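Local coordinates for protein A151R (PDB 7CMA) that is a non-structural protein of African swine fever virus that binds a zinc ion and whose biochemical function is not firmly established, at residues 34-39 and 87-92; 112-117 and 139-144; 49-54 and 62-67. One frame throughout, in Å; residues are numbered along the deposited sequence.

How the interactions relate
Along the chain the first segment of interaction 1 comes first, then all of interaction 3, then residues 87-92, which complete interaction 1; interaction 2 follows. Interactions 1 and 3 belong to the same five-stranded antiparallel sheet. Interaction 1 joins strand 30-35 to the outermost strand 90-94, and interaction 3 joins strand 49-55 to strand 61-66, outermost at the other end. Their centres lie about 19 Å apart, with strand 38-46 between strands 30-35 and 49-55. Interaction 2 sits in loops beside a separate three-stranded sheet, its centre about 25 Å from that of interaction 1 and about 35 Å from that of interaction 3. Sheet pairing and metal binding thus organise different parts.

Interaction 1 (34-39 and 87-92); sequences LTKNIV and PQNNKI
Leu34 and Lys91 form the close-packed end of this contact, a hydrogen-bonded antiparallel pair joined in both directions: Leu34 N to Lys91 O at 2.8 Å and Lys91 N to Leu34 O at 2.9 Å. One step on, Thr35 and Asn90 make a non-hydrogen-bonded pair whose side chains lie side by side. Thr35 OG1, anti to its carbonyl carbon (chi1 -65°), donates to Asn90 OD1 at 2.8 Å from well above the amide plane. Asn90 ND2 turns to Trp82 O, so both ends of this buried amide are used and strand 90-94 is tied to helix 72-84. Beyond Thr35 the chain reverses through a type I' turn, Thr35 to Ile38, which links strands 30-35 and 38-46 as a tight beta hairpin; strand 90-94 is added to the sheet alongside its first arm. Toward the turn the contact becomes more open to solvent. Lys36 N still bonds Asn89 O at 2.9 Å, and a water accepts from Asn37 N while donating to that same oxygen. Here the long Lys36 chain runs beside the Asn89 side chain and bends at its last torsion (chi4 -45°), where NZ makes a weak hydrogen bond to Asn89 OD1 at 3.1 Å.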
ATOM      1  N   LEU A  34     -11.922   5.260 -22.639  1.00 40.90           N
ATOM      2  CA  LEU A  34     -13.252   4.596 -22.642  1.00 36.46           C
ATOM      3  C   LEU A  34     -14.097   5.128 -21.474  1.00 43.44           C
ATOM      4  O   LEU A  34     -13.559   5.239 -20.349  1.00 47.62           O
ATOM      5  CB  LEU A  34     -13.054   3.079 -22.561  1.00 36.82           C
ATOM      6  CG  LEU A  34     -12.446   2.428 -23.803  1.00 43.91           C
ATOM      7  CD1 LEU A  34     -10.945   2.241 -23.637  1.00 42.40           C
ATOM      8  CD2 LEU A  34     -13.121   1.095 -24.111  1.00 44.49           C
ATOM      9  N   THR A  35     -15.359   5.468 -21.744  1.00 43.53           N
ATOM     10  CA  THR A  35     -16.379   5.822 -20.719  1.00 43.17           C
ATOM     11  C   THR A  35     -17.535   4.810 -20.792  1.00 41.94           C
ATOM     12  O   THR A  35     -18.039   4.577 -21.905  1.00 41.48           O
ATOM     13  CB  THR A  35     -16.846   7.277 -20.884  1.00 45.81           C
ATOM     14  OG1 THR A  35     -15.741   8.141 -20.623  1.00 45.17           O
ATOM     15  CG2 THR A  35     -17.982   7.643 -19.951  1.00 49.42           C
ATOM     16  N   LYS A  36     -17.727   4.039 -19.717  1.00 40.54           N
ATOM     17  CA  LYS A  36     -18.640   2.863 -19.672  1.00 43.49           C
ATOM     18  C   LYS A  36     -18.314   1.925 -20.839  1.00 39.20           C
ATOM     19  O   LYS A  36     -19.250   1.359 -21.425  1.00 44.67           O
ATOM     20  CB  LYS A  36     -20.098   3.331 -19.706  1.00 52.81           C
ATOM     21  CG  LYS A  36     -20.522   4.187 -18.520  1.00 56.24           C
ATOM     22  CD  LYS A  36     -21.979   4.597 -18.559  1.00 60.77           C
ATOM     23  CE  LYS A  36     -22.460   5.209 -17.258  1.00 64.03           C
ATOM     24  NZ  LYS A  36     -22.001   4.434 -16.080  1.00 70.29           N
ATOM     25  N   ASN A  37     -17.023   1.664 -21.064  1.00 40.38           N
ATOM     26  CA  ASN A  37     -16.547   0.619 -22.001  1.00 40.55           C
ATOM     27  C   ASN A  37     -17.017   0.977 -23.416  1.00 40.14           C
ATOM     28  O   ASN A  37     -17.250   0.053 -24.215  1.00 47.35           O
ATOM     29  CB  ASN A  37     -17.017  -0.772 -21.570  1.00 44.61           C
ATOM     30  CG  ASN A  37     -16.060  -1.869 -21.980  1.00 46.08           C
ATOM     31  OD1 ASN A  37     -14.878  -1.613 -22.206  1.00 39.36           O
ATOM     32  ND2 ASN A  37     -16.562  -3.088 -22.083  1.00 40.56           N
ATOM     33  N   ILE A  38     -17.016   2.274 -23.729  1.00 42.55           N
ATOM     34  CA  ILE A  38     -17.206   2.844 -25.094  1.00 48.19           C
ATOM     35  C   ILE A  38     -16.053   3.813 -25.362  1.00 44.86           C
ATOM     36  O   ILE A  38     -15.814   4.678 -24.506  1.00 43.83           O
ATOM     37  CB  ILE A  38     -18.576   3.547 -25.207  1.00 46.24           C
ATOM     38  CG1 ILE A  38     -19.734   2.587 -24.913  1.00 52.28           C
ATOM     39  CG2 ILE A  38     -18.728   4.219 -26.563  1.00 49.45           C
ATOM     40  CD1 ILE A  38     -20.939   3.251 -24.287  1.00 53.10           C
ATOM     41  N   VAL A  39     -15.304   3.598 -26.446  1.00 46.28           N
ATOM     42  CA  VAL A  39     -14.169   4.475 -26.857  1.00 44.49           C
ATOM     43  C   VAL A  39     -14.723   5.863 -27.190  1.00 41.99           C
ATOM     44  O   VAL A  39     -15.618   5.946 -28.042  1.00 47.79           O
ATOM     45  CB  VAL A  39     -13.394   3.883 -28.049  1.00 44.76           C
ATOM     46  CG1 VAL A  39     -12.275   4.810 -28.498  1.00 48.48           C
ATOM     47  CG2 VAL A  39     -12.853   2.499 -27.738  1.00 43.99           C
ATOM     48  N   PRO A  87     -14.053   7.996 -11.771  1.00 46.88           N
ATOM     49  CA  PRO A  87     -13.088   6.896 -11.796  1.00 46.66           C
ATOM     50  C   PRO A  87     -13.736   5.522 -12.019  1.00 42.74           C
ATOM     51  O   PRO A  87     -13.018   4.587 -12.307  1.00 47.72           O
ATOM     52  CB  PRO A  87     -12.424   6.967 -10.411  1.00 49.92           C
ATOM     53  CG  PRO A  87     -13.474   7.617  -9.527  1.00 53.34           C
ATOM     54  CD  PRO A  87     -14.203   8.590 -10.435  1.00 45.88           C
ATOM     55  N   GLN A  88     -15.055   5.426 -11.843  1.00 43.26           N
ATOM     56  CA  GLN A  88     -15.819   4.150 -11.917  1.00 57.42           C
ATOM     57  C   GLN A  88     -16.206   3.853 -13.371  1.00 59.72           C
ATOM     58  O   GLN A  88     -16.744   2.756 -13.621  1.00 73.60           O
ATOM     59  CB  GLN A  88     -17.067   4.216 -11.035  1.00 65.68           C
ATOM     60  CG  GLN A  88     -17.065   3.199  -9.900  1.00 83.57           C
ATOM     61  CD  GLN A  88     -16.993   3.847  -8.538  1.00 90.17           C
ATOM     62  OE1 GLN A  88     -17.125   3.186  -7.510  1.00111.87           O
ATOM     63  NE2 GLN A  88     -16.774   5.152  -8.522  1.00 86.25           N
ATOM     64  N   ASN A  89     -16.053   4.828 -14.272  1.00 50.18           N
ATOM     65  CA  ASN A  89     -16.576   4.697 -15.660  1.00 47.91           C
ATOM     66  C   ASN A  89     -15.473   5.018 -16.669  1.00 37.65           C
ATOM     67  O   ASN A  89     -15.629   4.630 -17.829  1.00 41.03           O
ATOM     68  CB  ASN A  89     -17.811   5.568 -15.883  1.00 50.36           C
ATOM     69  CG  ASN A  89     -18.927   5.238 -14.917  1.00 58.65           C
ATOM     70  OD1 ASN A  89     -19.216   4.070 -14.680  1.00 59.86           O
ATOM     71  ND2 ASN A  89     -19.481   6.253 -14.277  1.00 59.32           N
ATOM     72  N   ASN A  90     -14.420   5.722 -16.248  1.00 37.75           N
ATOM     73  CA  ASN A  90     -13.351   6.229 -17.152  1.00 36.20           C
ATOM     74  C   ASN A  90     -12.126   5.317 -17.047  1.00 40.25           C
ATOM     75  O   ASN A  90     -11.444   5.330 -15.992  1.00 37.64           O
ATOM     76  CB  ASN A  90     -12.996   7.687 -16.860  1.00 39.47           C
ATOM     77  CG  ASN A  90     -14.064   8.659 -17.320  1.00 36.56           C
ATOM     78  OD1 ASN A  90     -15.041   8.261 -17.963  1.00 37.07           O
ATOM     79  ND2 ASN A  90     -13.825   9.943 -17.106  1.00 35.79           N
ATOM     80  N   LYS A  91     -11.880   4.530 -18.092  1.00 34.14           N
ATOM     81  CA  LYS A  91     -10.730   3.595 -18.158  1.00 34.83           C
ATOM     82  C   LYS A  91      -9.958   3.858 -19.441  1.00 37.72           C
ATOM     83  O   LYS A  91     -10.536   4.444 -20.365  1.00 44.28           O
ATOM     84  CB  LYS A  91     -11.220   2.149 -18.089  1.00 35.21           C
ATOM     85  CG  LYS A  91     -11.865   1.753 -16.774  1.00 42.03           C
ATOM     86  CD  LYS A  91     -12.123   0.270 -16.663  1.00 45.89           C
ATOM     87  CE  LYS A  91     -12.999  -0.092 -15.485  1.00 51.15           C
ATOM     88  NZ  LYS A  91     -13.179  -1.557 -15.377  1.00 52.49           N
ATOM     89  N   ILE A  92      -8.710   3.394 -19.508  1.00 38.18           N
ATOM     90  CA  ILE A  92      -7.851   3.620 -20.696  1.00 37.87           C
ATOM     91  C   ILE A  92      -7.312   2.274 -21.184  1.00 38.70           C
ATOM     92  O   ILE A  92      -7.093   1.370 -20.348  1.00 36.70           O
ATOM     93  CB  ILE A  92      -6.729   4.628 -20.383  1.00 40.65           C
ATOM     94  CG1 ILE A  92      -5.804   4.132 -19.269  1.00 42.84           C
ATOM     95  CG2 ILE A  92      -7.320   5.993 -20.061  1.00 36.22           C
ATOM     96  CD1 ILE A  92      -4.423   4.740 -19.315  1.00 41.97           C
TER
HETATM   97  O   HOH W   1     -14.786   2.324 -19.407  1.00 36.62           O

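Interaction 2 (112-117 and 139-144); sequences YNHKCI and CTKCTS. With ZN (zinc ion), chain C.
His114 carries Lys141 over one face of its imidazole: CE stands 4.1 Å from the ring centroid, a CH-pi contact displaced toward the CD2-NE2 rim, and NZ lies over the same face, the two side chains running side by side. A second flat group, the Asn113 amide, works through its oxygen, with Ser144 OG donating to Asn113 OD1 at 2.8 Å from a little out of the amide plane. Asn113 also gives its backbone N to Cys142 O at 2.9 Å, so main chain and side chain both tie down 139-144. Tyr112 CB lies 3.3 Å from Cys142 O. Inside this frame three thiolates converge on zinc: Cys116 SG at 2.3 Å, Cys139 SG at 2.4 Å and Cys142 SG at 2.3 Å. The last two reach the metal by different torsions, Cys139 SG anti to its backbone N (chi1 171°) and Cys142 SG between N and the carbonyl carbon (chi1 61°). Weak bonds from Lys141 N and Cys142 N to Cys139 SG probably help offset the charge gathered there. His109 ND1 supplies the fourth ligand, completing a three-cysteine, one-histidine zinc site in which Cys139 and Cys142 form a CxxC turn consistent with a zinc knuckle.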
ATOM      1  N   TYR A 112       0.403 -14.462 -22.058  1.00 58.41           N
ATOM      2  CA  TYR A 112       1.409 -13.391 -21.804  1.00 53.40           C
ATOM      3  C   TYR A 112       2.431 -13.873 -20.768  1.00 46.17           C
ATOM      4  O   TYR A 112       3.628 -13.771 -21.048  1.00 47.78           O
ATOM      5  CB  TYR A 112       0.741 -12.089 -21.347  1.00 53.98           C
ATOM      6  CG  TYR A 112       0.139 -11.258 -22.455  1.00 50.63           C
ATOM      7  CD1 TYR A 112       0.584 -11.374 -23.761  1.00 55.83           C
ATOM      8  CD2 TYR A 112      -0.903 -10.379 -22.203  1.00 51.40           C
ATOM      9  CE1 TYR A 112       0.013 -10.637 -24.787  1.00 58.14           C
ATOM     10  CE2 TYR A 112      -1.457  -9.608 -23.211  1.00 45.95           C
ATOM     11  CZ  TYR A 112      -1.007  -9.747 -24.509  1.00 49.73           C
ATOM     12  OH  TYR A 112      -1.568  -9.009 -25.508  1.00 53.00           O
ATOM     13  N   ASN A 113       1.973 -14.274 -19.574  1.00 49.50           N
ATOM     14  CA  ASN A 113       2.865 -14.526 -18.407  1.00 54.67           C
ATOM     15  C   ASN A 113       3.058 -16.035 -18.202  1.00 52.38           C
ATOM     16  O   ASN A 113       3.724 -16.403 -17.229  1.00 50.13           O
ATOM     17  CB  ASN A 113       2.338 -13.886 -17.122  1.00 58.25           C
ATOM     18  CG  ASN A 113       1.988 -12.424 -17.289  1.00 55.93           C
ATOM     19  OD1 ASN A 113       0.914 -11.994 -16.878  1.00 57.07           O
ATOM     20  ND2 ASN A 113       2.864 -11.667 -17.926  1.00 59.71           N
ATOM     21  N   HIS A 114       2.473 -16.858 -19.069  1.00 62.13           N
ATOM     22  CA  HIS A 114       2.597 -18.339 -18.983  1.00 60.09           C
ATOM     23  C   HIS A 114       2.017 -18.924 -20.266  1.00 61.08           C
ATOM     24  O   HIS A 114       0.985 -18.436 -20.714  1.00 47.39           O
ATOM     25  CB  HIS A 114       1.869 -18.902 -17.757  1.00 61.50           C
ATOM     26  CG  HIS A 114       2.046 -20.365 -17.548  1.00 63.93           C
ATOM     27  ND1 HIS A 114       3.054 -20.877 -16.763  1.00 68.52           N
ATOM     28  CD2 HIS A 114       1.343 -21.423 -18.002  1.00 68.19           C
ATOM     29  CE1 HIS A 114       2.971 -22.189 -16.748  1.00 71.13           C
ATOM     30  NE2 HIS A 114       1.930 -22.549 -17.502  1.00 71.06           N
ATOM     31  N   LYS A 115       2.673 -19.941 -20.816  1.00 56.88           N
ATOM     32  CA  LYS A 115       2.172 -20.566 -22.058  1.00 59.48           C
ATOM     33  C   LYS A 115       1.077 -21.563 -21.689  1.00 65.81           C
ATOM     34  O   LYS A 115       1.362 -22.770 -21.640  1.00 65.04           O
ATOM     35  CB  LYS A 115       3.298 -21.174 -22.895  1.00 76.80           C
ATOM     36  CG  LYS A 115       4.520 -21.677 -22.142  1.00 85.03           C
ATOM     37  CD  LYS A 115       5.261 -22.730 -22.935  1.00 87.83           C
ATOM     38  CE  LYS A 115       4.393 -23.385 -23.989  1.00 84.30           C
ATOM     39  NZ  LYS A 115       4.820 -23.034 -25.364  1.00 84.60           N
ATOM     40  N   CYS A 116      -0.125 -21.057 -21.423  1.00 52.14           N
ATOM     41  CA  CYS A 116      -1.265 -21.924 -21.048  1.00 59.70           C
ATOM     42  C   CYS A 116      -1.752 -22.670 -22.294  1.00 54.42           C
ATOM     43  O   CYS A 116      -2.156 -23.826 -22.155  1.00 55.65           O
ATOM     44  CB  CYS A 116      -2.382 -21.039 -20.510  1.00 59.43           C
ATOM     45  SG  CYS A 116      -2.157 -20.510 -18.794  1.00 85.53           S
ATOM     46  N   ILE A 117      -1.676 -22.035 -23.463  1.00 52.57           N
ATOM     47  CA  ILE A 117      -2.238 -22.625 -24.707  1.00 61.23           C
ATOM     48  C   ILE A 117      -1.134 -22.955 -25.721  1.00 63.10           C
ATOM     49  O   ILE A 117      -0.241 -22.133 -25.904  1.00 70.18           O
ATOM     50  CB  ILE A 117      -3.276 -21.660 -25.307  1.00 59.72           C
ATOM     51  CG1 ILE A 117      -4.309 -21.205 -24.273  1.00 62.83           C
ATOM     52  CG2 ILE A 117      -3.932 -22.255 -26.539  1.00 65.02           C
ATOM     53  CD1 ILE A 117      -5.078 -22.329 -23.623  1.00 59.97           C
ATOM     54  N   CYS A 139      -7.596 -15.628 -17.139  1.00 53.74           N
ATOM     55  CA  CYS A 139      -6.695 -16.600 -16.459  1.00 53.63           C
ATOM     56  C   CYS A 139      -5.620 -15.852 -15.670  1.00 45.65           C
ATOM     57  O   CYS A 139      -4.909 -15.061 -16.280  1.00 48.70           O
ATOM     58  CB  CYS A 139      -6.082 -17.527 -17.502  1.00 66.35           C
ATOM     59  SG  CYS A 139      -4.759 -18.611 -16.911  1.00 95.90           S
ATOM     60  N   THR A 140      -5.499 -16.134 -14.375  1.00 47.37           N
ATOM     61  CA  THR A 140      -4.564 -15.382 -13.503  1.00 49.68           C
ATOM     62  C   THR A 140      -3.132 -15.872 -13.683  1.00 46.94           C
ATOM     63  O   THR A 140      -2.231 -15.245 -13.121  1.00 55.67           O
ATOM     64  CB  THR A 140      -4.966 -15.555 -12.042  1.00 52.08           C
ATOM     65  OG1 THR A 140      -4.823 -16.937 -11.717  1.00 56.56           O
ATOM     66  CG2 THR A 140      -6.382 -15.099 -11.770  1.00 54.29           C
ATOM     67  N   LYS A 141      -2.944 -16.954 -14.431  1.00 60.64           N
ATOM     68  CA  LYS A 141      -1.592 -17.520 -14.653  1.00 57.69           C
ATOM     69  C   LYS A 141      -0.935 -16.839 -15.849  1.00 49.19           C
ATOM     70  O   LYS A 141       0.256 -16.567 -15.771  1.00 53.07           O
ATOM     71  CB  LYS A 141      -1.682 -19.030 -14.885  1.00 69.93           C
ATOM     72  CG  LYS A 141      -2.394 -19.817 -13.797  1.00 75.14           C
ATOM     73  CD  LYS A 141      -2.073 -21.293 -13.847  1.00 83.56           C
ATOM     74  CE  LYS A 141      -1.035 -21.631 -14.896  1.00 95.12           C
ATOM     75  NZ  LYS A 141      -0.641 -23.058 -14.842  1.00 97.53           N
ATOM     76  N   CYS A 142      -1.696 -16.576 -16.904  1.00 51.13           N
ATOM     77  CA  CYS A 142      -1.095 -15.998 -18.130  1.00 51.87           C
ATOM     78  C   CYS A 142      -1.493 -14.533 -18.320  1.00 45.73           C
ATOM     79  O   CYS A 142      -0.859 -13.869 -19.128  1.00 51.17           O
ATOM     80  CB  CYS A 142      -1.496 -16.801 -19.357  1.00 56.62           C
ATOM     81  SG  CYS A 142      -3.273 -16.872 -19.682  1.00 70.30           S
ATOM     82  N   THR A 143      -2.519 -14.064 -17.615  1.00 50.17           N
ATOM     83  CA  THR A 143      -3.009 -12.682 -17.853  1.00 51.14           C
ATOM     84  C   THR A 143      -2.899 -11.866 -16.566  1.00 46.06           C
ATOM     85  O   THR A 143      -3.586 -12.196 -15.594  1.00 45.98           O
ATOM     86  CB  THR A 143      -4.398 -12.679 -18.504  1.00 48.82           C
ATOM     87  OG1 THR A 143      -4.447 -13.673 -19.526  1.00 41.12           O
ATOM     88  CG2 THR A 143      -4.783 -11.328 -19.064  1.00 47.58           C
ATOM     89  N   SER A 144      -2.043 -10.850 -16.581  1.00 47.64           N
ATOM     90  CA  SER A 144      -1.885  -9.969 -15.401  1.00 49.03           C
ATOM     91  C   SER A 144      -2.360  -8.564 -15.751  1.00 42.11           C
ATOM     92  O   SER A 144      -2.298  -8.194 -16.923  1.00 47.66           O
ATOM     93  CB  SER A 144      -0.461  -9.927 -14.939  1.00 46.49           C
ATOM     94  OG  SER A 144       0.371  -9.379 -15.948  1.00 49.13           O
TER
HETATM   95 ZN    ZN C 201      -3.813 -18.982 -19.043  1.00 56.32          ZN

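Interaction 3 (49-54 and 62-67); sequences TYKYFT and ISKEDL
Thr49 and Asp66 meet at one end of the paired strands, their side chains crossing at about a right angle. Thr49 OG1, placed between its backbone N and carbonyl carbon (chi1 67°), donates to Asp66 OD1 at 2.6 Å, reaching the carboxylate on its syn side and 24° out of plane. The same hydroxyl accepts a bond from Lys51 NZ at 2.8 Å, while that ammonium makes a long salt bridge, 4.0 Å, from Lys51 NZ to Asp66 OD2. On the opposite face, which carries Tyr52 and Glu65, Leu67 CD2 packs against Tyr52 CB at 3.7 Å and, a little farther off, against Tyr50 CB; Glu65 OE2 comes to the ring edge near Tyr52 CD2. Back on the face of Lys51 and Asp66, the Lys64 chain lies beside the Phe53 ring, with its CG 3.7 Å from Phe53 CE1.

Behind these contacts stands an antiparallel beta hairpin. Tyr52 and Glu65 bond each other's backbone in both directions, and Leu67 N extends the ladder to Tyr50 O. At the other end Ile62 and Ser63 both face Thr54, a classic beta bulge in which Ile62 N binds Thr54 O at 2.9 Å and Ser63 N adds a weak bond to that oxygen.

Farther out, Lys51 NZ also binds Ile46 O, and Asp66 OD1 takes a bond from Lys68 N. Tyr50 OH bonds Ser72 OG, and its ring meets Tyr45 edge-to-face; Tyr50 and Leu67 both touch Ile75, setting this end against helix 72-84.

With Lys51 close by and two donors on OD1, Asp66 is probably held charged and partly offsets the charge of Lys51; Lys51 NZ and Lys64 NZ, 5.4 Å apart, probably repel weakly.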
ATOM      1  N   THR A  49       4.447  14.433 -33.305  1.00 58.82           N
ATOM      2  CA  THR A  49       3.527  14.995 -32.277  1.00 55.64           C
ATOM      3  C   THR A  49       2.455  13.968 -31.899  1.00 59.21           C
ATOM      4  O   THR A  49       2.103  13.121 -32.749  1.00 49.93           O
ATOM      5  CB  THR A  49       2.862  16.295 -32.752  1.00 57.82           C
ATOM      6  OG1 THR A  49       1.992  15.985 -33.842  1.00 66.70           O
ATOM      7  CG2 THR A  49       3.862  17.350 -33.175  1.00 66.43           C
ATOM      8  N   TYR A  50       1.843  14.165 -30.733  1.00 53.46           N
ATOM      9  CA  TYR A  50       0.626  13.443 -30.293  1.00 52.88           C
ATOM     10  C   TYR A  50      -0.597  14.113 -30.916  1.00 51.97           C
ATOM     11  O   TYR A  50      -0.605  15.352 -31.046  1.00 51.99           O
ATOM     12  CB  TYR A  50       0.539  13.424 -28.767  1.00 50.13           C
ATOM     13  CG  TYR A  50       1.473  12.451 -28.093  1.00 51.70           C
ATOM     14  CD1 TYR A  50       1.140  11.113 -27.974  1.00 50.68           C
ATOM     15  CD2 TYR A  50       2.680  12.868 -27.557  1.00 52.64           C
ATOM     16  CE1 TYR A  50       1.984  10.213 -27.348  1.00 51.61           C
ATOM     17  CE2 TYR A  50       3.531  11.982 -26.919  1.00 53.49           C
ATOM     18  CZ  TYR A  50       3.172  10.653 -26.796  1.00 55.48           C
ATOM     19  OH  TYR A  50       3.988   9.777 -26.140  1.00 54.63           O
ATOM     20  N   LYS A  51      -1.541  13.298 -31.394  1.00 52.53           N
ATOM     21  CA  LYS A  51      -2.845  13.752 -31.940  1.00 50.19           C
ATOM     22  C   LYS A  51      -3.970  13.235 -31.043  1.00 50.71           C
ATOM     23  O   LYS A  51      -3.908  12.057 -30.628  1.00 53.67           O
ATOM     24  CB  LYS A  51      -3.018  13.260 -33.381  1.00 50.68           C
ATOM     25  CG  LYS A  51      -2.466  14.196 -34.446  1.00 55.00           C
ATOM     26  CD  LYS A  51      -0.997  13.992 -34.735  1.00 57.77           C
ATOM     27  CE  LYS A  51      -0.561  14.636 -36.033  1.00 67.09           C
ATOM     28  NZ  LYS A  51       0.913  14.769 -36.105  1.00 71.68           N
ATOM     29  N   TYR A  52      -4.929  14.109 -30.728  1.00 53.41           N
ATOM     30  CA  TYR A  52      -6.099  13.806 -29.863  1.00 56.67           C
ATOM     31  C   TYR A  52      -7.352  13.706 -30.738  1.00 55.68           C
ATOM     32  O   TYR A  52      -7.823  14.754 -31.225  1.00 48.23           O
ATOM     33  CB  TYR A  52      -6.247  14.877 -28.779  1.00 55.40           C
ATOM     34  CG  TYR A  52      -7.450  14.717 -27.883  1.00 61.30           C
ATOM     35  CD1 TYR A  52      -7.674  13.535 -27.194  1.00 56.86           C
ATOM     36  CD2 TYR A  52      -8.316  15.774 -27.652  1.00 56.37           C
ATOM     37  CE1 TYR A  52      -8.759  13.390 -26.343  1.00 57.48           C
ATOM     38  CE2 TYR A  52      -9.406  15.644 -26.806  1.00 57.69           C
ATOM     39  CZ  TYR A  52      -9.628  14.447 -26.149  1.00 60.61           C
ATOM     40  OH  TYR A  52     -10.683  14.314 -25.293  1.00 63.91           O
ATOM     41  N   PHE A  53      -7.750  12.469 -31.063  1.00 56.44           N
ATOM     42  CA  PHE A  53      -8.984  12.130 -31.822  1.00 49.62           C
ATOM     43  C   PHE A  53     -10.148  11.961 -30.843  1.00 53.91           C
ATOM     44  O   PHE A  53     -10.041  11.131 -29.918  1.00 49.98           O
ATOM     45  CB  PHE A  53      -8.791  10.847 -32.634  1.00 43.98           C
ATOM     46  CG  PHE A  53      -7.532  10.794 -33.460  1.00 49.22           C
ATOM     47  CD1 PHE A  53      -7.472  11.402 -34.706  1.00 48.70           C
ATOM     48  CD2 PHE A  53      -6.430  10.075 -33.025  1.00 52.66           C
ATOM     49  CE1 PHE A  53      -6.318  11.332 -35.473  1.00 53.96           C
ATOM     50  CE2 PHE A  53      -5.270  10.025 -33.785  1.00 47.23           C
ATOM     51  CZ  PHE A  53      -5.210  10.671 -34.998  1.00 47.81           C
ATOM     52  N   THR A  54     -11.239  12.691 -31.072  1.00 51.27           N
ATOM     53  CA  THR A  54     -12.509  12.520 -30.319  1.00 56.27           C
ATOM     54  C   THR A  54     -13.553  11.878 -31.240  1.00 56.33           C
ATOM     55  O   THR A  54     -13.575  12.233 -32.435  1.00 55.59           O
ATOM     56  CB  THR A  54     -12.970  13.860 -29.735  1.00 58.20           C
ATOM     57  OG1 THR A  54     -11.972  14.285 -28.807  1.00 55.53           O
ATOM     58  CG2 THR A  54     -14.315  13.779 -29.047  1.00 68.47           C
ATOM     59  N   ILE A  62     -14.855  12.901 -34.961  1.00 64.41           N
ATOM     60  CA  ILE A  62     -15.639  14.169 -34.872  1.00 71.97           C
ATOM     61  C   ILE A  62     -14.661  15.334 -34.668  1.00 73.17           C
ATOM     62  O   ILE A  62     -15.034  16.480 -35.003  1.00 64.23           O
ATOM     63  CB  ILE A  62     -16.696  14.077 -33.746  1.00 77.56           C
ATOM     64  CG1 ILE A  62     -18.109  14.335 -34.275  1.00 84.54           C
ATOM     65  CG2 ILE A  62     -16.352  15.000 -32.587  1.00 79.01           C
ATOM     66  CD1 ILE A  62     -19.153  14.487 -33.190  1.00 89.81           C
ATOM     67  N   SER A  63     -13.410  15.024 -34.299  1.00 66.60           N
ATOM     68  CA  SER A  63     -12.344  16.024 -34.020  1.00 68.37           C
ATOM     69  C   SER A  63     -10.959  15.388 -34.202  1.00 66.72           C
ATOM     70  O   SER A  63     -10.821  14.170 -33.965  1.00 64.32           O
ATOM     71  CB  SER A  63     -12.504  16.614 -32.638  1.00 73.53           C
ATOM     72  OG  SER A  63     -11.420  16.244 -31.795  1.00 76.86           O
ATOM     73  N   LYS A  64      -9.969  16.200 -34.580  1.00 57.43           N
ATOM     74  CA  LYS A  64      -8.533  15.822 -34.627  1.00 63.35           C
ATOM     75  C   LYS A  64      -7.691  17.038 -34.232  1.00 63.95           C
ATOM     76  O   LYS A  64      -7.747  18.050 -34.952  1.00 58.38           O
ATOM     77  CB  LYS A  64      -8.160  15.328 -36.029  1.00 67.19           C
ATOM     78  CG  LYS A  64      -6.706  14.915 -36.207  1.00 80.36           C
ATOM     79  CD  LYS A  64      -6.223  14.997 -37.644  1.00 77.31           C
ATOM     80  CE  LYS A  64      -5.184  13.949 -37.981  1.00 72.45           C
ATOM     81  NZ  LYS A  64      -3.946  14.558 -38.523  1.00 68.27           N
ATOM     82  N   GLU A  65      -6.981  16.952 -33.105  1.00 59.41           N
ATOM     83  CA  GLU A  65      -6.216  18.092 -32.539  1.00 60.45           C
ATOM     84  C   GLU A  65      -4.736  17.714 -32.447  1.00 59.27           C
ATOM     85  O   GLU A  65      -4.415  16.737 -31.740  1.00 62.34           O
ATOM     86  CB  GLU A  65      -6.775  18.476 -31.170  1.00 58.02           C
ATOM     87  CG  GLU A  65      -6.217  19.782 -30.639  1.00 65.99           C
ATOM     88  CD  GLU A  65      -6.624  20.104 -29.211  1.00 66.70           C
ATOM     89  OE1 GLU A  65      -5.788  20.663 -28.474  1.00 62.38           O
ATOM     90  OE2 GLU A  65      -7.763  19.762 -28.830  1.00 58.37           O
ATOM     91  N   ASP A  66      -3.874  18.455 -33.144  1.00 56.34           N
ATOM     92  CA  ASP A  66      -2.403  18.357 -32.977  1.00 62.35           C
ATOM     93  C   ASP A  66      -2.029  18.985 -31.633  1.00 60.23           C
ATOM     94  O   ASP A  66      -2.244  20.201 -31.474  1.00 58.90           O
ATOM     95  CB  ASP A  66      -1.657  19.018 -34.136  1.00 61.25           C
ATOM     96  CG  ASP A  66      -0.240  18.504 -34.297  1.00 62.68           C
ATOM     97  OD1 ASP A  66       0.272  17.897 -33.335  1.00 57.61           O
ATOM     98  OD2 ASP A  66       0.309  18.642 -35.407  1.00 72.70           O
ATOM     99  N   LEU A  67      -1.656  18.147 -30.662  1.00 57.96           N
ATOM    100  CA  LEU A  67      -1.240  18.581 -29.300  1.00 60.71           C
ATOM    101  C   LEU A  67       0.122  19.281 -29.380  1.00 65.46           C
ATOM    102  O   LEU A  67       0.591  19.778 -28.340  1.00 72.07           O
ATOM    103  CB  LEU A  67      -1.179  17.353 -28.383  1.00 60.41           C
ATOM    104  CG  LEU A  67      -2.464  17.019 -27.622  1.00 60.93           C
ATOM    105  CD1 LEU A  67      -3.653  17.796 -28.166  1.00 61.31           C
ATOM    106  CD2 LEU A  67      -2.741  15.525 -27.664  1.00 68.59           C
TER